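PDB 4OHF: cytosolic IMP-GMP specific 5'-nucleotidase from Legionella pneumophila subsp. pneumophila, which probably hydrolyses the 5'-phosphate of purine nucleoside monophosphates such as IMP and GMP, as a magnesium-binding nucleotidase of the HAD superfamily. Local coordinates for residues 57-62 against 138-142. Residue numbers count along the deposited sequence, not the author numbering.
Sequences EIKKFK and QLVDL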
# COMPACT_ATOMS: atom_id res chain seq x y z
N GLU B 57 -5.25 38.99 11.45
CA GLU B 57 -4.83 38.81 12.83
C GLU B 57 -3.51 38.04 12.98
O GLU B 57 -2.75 38.29 13.92
CB GLU B 57 -5.96 38.11 13.60
CG GLU B 57 -5.84 38.20 15.11
CD GLU B 57 -5.82 39.64 15.61
OE1 GLU B 57 -4.89 40.38 15.25
OE2 GLU B 57 -6.74 40.02 16.37
N ILE B 58 -3.23 37.12 12.07
CA ILE B 58 -2.01 36.32 12.16
C ILE B 58 -0.72 37.15 12.14
O ILE B 58 0.27 36.77 12.77
CB ILE B 58 -1.91 35.28 11.02
CG1 ILE B 58 -1.65 35.97 9.68
CG2 ILE B 58 -3.18 34.48 10.94
CD1 ILE B 58 -1.35 35.01 8.56
N LYS B 59 -0.73 38.27 11.43
CA LYS B 59 0.45 39.11 11.36
C LYS B 59 0.87 39.53 12.76
O LYS B 59 2.03 39.89 13.00
CB LYS B 59 0.16 40.36 10.52
CG LYS B 59 -0.35 40.08 9.11
CD LYS B 59 -0.72 41.38 8.39
CE LYS B 59 -1.33 41.11 7.03
NZ LYS B 59 -1.78 42.37 6.36
N LYS B 60 -0.07 39.48 13.70
CA LYS B 60 0.19 39.88 15.08
C LYS B 60 0.87 38.77 15.90
O LYS B 60 1.46 39.04 16.95
CB LYS B 60 -1.14 40.27 15.73
CG LYS B 60 -1.09 41.53 16.58
CD LYS B 60 -2.49 41.97 17.00
CE LYS B 60 -2.46 43.26 17.81
NZ LYS B 60 -1.65 43.11 19.06
N PHE B 61 0.80 37.53 15.41
CA PHE B 61 1.40 36.39 16.09
C PHE B 61 2.84 36.63 16.52
O PHE B 61 3.68 37.08 15.74
CB PHE B 61 1.34 35.15 15.19
CG PHE B 61 -0.02 34.52 15.11
CD1 PHE B 61 -0.24 33.42 14.28
CD2 PHE B 61 -1.09 35.00 15.87
CE1 PHE B 61 -1.49 32.81 14.20
CE2 PHE B 61 -2.33 34.41 15.79
CZ PHE B 61 -2.54 33.31 14.96
N LYS B 62 3.14 36.31 17.78
CA LYS B 62 4.48 36.48 18.32
C LYS B 62 5.21 35.15 18.36
O LYS B 62 4.63 34.12 18.71
CB LYS B 62 4.41 37.08 19.73
CG LYS B 62 5.00 38.48 19.84
CD LYS B 62 4.37 39.42 18.82
CE LYS B 62 5.08 40.77 18.78
NZ LYS B 62 4.50 41.66 17.71
N GLN B 138 -0.52 28.22 16.99
CA GLN B 138 -1.23 29.50 17.05
C GLN B 138 -2.35 29.57 16.02
O GLN B 138 -3.43 30.08 16.31
CB GLN B 138 -0.25 30.64 16.83
CG GLN B 138 0.80 30.73 17.93
CD GLN B 138 1.98 31.60 17.54
OE1 GLN B 138 2.46 31.52 16.40
NE2 GLN B 138 2.45 32.42 18.47
N LEU B 139 -2.10 29.04 14.83
CA LEU B 139 -3.10 29.06 13.78
C LEU B 139 -4.38 28.36 14.22
O LEU B 139 -5.47 28.90 14.05
CB LEU B 139 -2.55 28.42 12.50
CG LEU B 139 -1.39 29.18 11.85
CD1 LEU B 139 -1.02 28.52 10.53
CD2 LEU B 139 -1.80 30.63 11.61
N VAL B 140 -4.26 27.16 14.79
CA VAL B 140 -5.46 26.44 15.22
C VAL B 140 -6.12 27.19 16.38
O VAL B 140 -7.35 27.16 16.52
CB VAL B 140 -5.14 24.98 15.66
CG1 VAL B 140 -4.37 24.26 14.56
CG2 VAL B 140 -4.39 24.97 16.94
N ASP B 141 -5.33 27.87 17.20
CA ASP B 141 -5.88 28.64 18.31
C ASP B 141 -6.83 29.71 17.79
O ASP B 141 -7.84 30.03 18.43
CB ASP B 141 -4.77 29.33 19.09
CG ASP B 141 -4.18 28.45 20.15
OD1 ASP B 141 -3.37 28.95 20.96
OD2 ASP B 141 -4.53 27.25 20.18
N LEU B 142 -6.47 30.27 16.63
CA LEU B 142 -7.24 31.33 15.97
C LEU B 142 -8.42 30.72 15.22
O LEU B 142 -9.51 31.29 15.17
CB LEU B 142 -6.31 32.08 15.00
CG LEU B 142 -6.61 33.53 14.59
CD1 LEU B 142 -7.74 33.56 13.60
CD2 LEU B 142 -6.92 34.36 15.83
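A short 3-10 turn at 58-60, opening into extended chain at F61 and K62, lies against the last turns of helix 129-143. The CA atoms of I58 and L139 are 7.5 Å apart and those of F61 and Q138 7.4 Å. F61 N donates to I58 O over 2.8 Å, and the backbone then straightens, with psi of F61 at 131°. In this HAD-family nucleotidase the turn belongs to the connection from helix 33-51 to strand 73-75, part of the three-domain architecture, away from the magnesium and GMP sites.

F61 is the centrepiece. Its CA-to-CB bond points at the helix, and the ring makes a CH-pi contact with Q138: CB of Q138 sits 3.9 Å from the ring centroid, 21° off the normal. The leucines come to the ring edge instead, L139 CD2 3.4 Å from F61 CE1 and L142 CB 4.0 Å from F61 CZ. L139 CD2 also touches I58 CG2 at 4.1 Å, an apolar contact between the two buried residues of the interface. I58 and L139 then diverge: I58 packs on L48 and A49 of helix 33-51, L139 on I156 and V160 of helix 153-170. Farther out, L142 CD2 meets the aliphatic part of E57 at CG, 4.1 Å away, while the carboxylate turns away from the helix.

The amide of Q138 is used at both ends. OE1 is hydrogen-bonded to the hydroxyl of Y41 on helix 33-51, whereas NE2 ties down the extended chain just past the turn, donating to K62 O at 2.8 Å with an N-H...O angle of 154°.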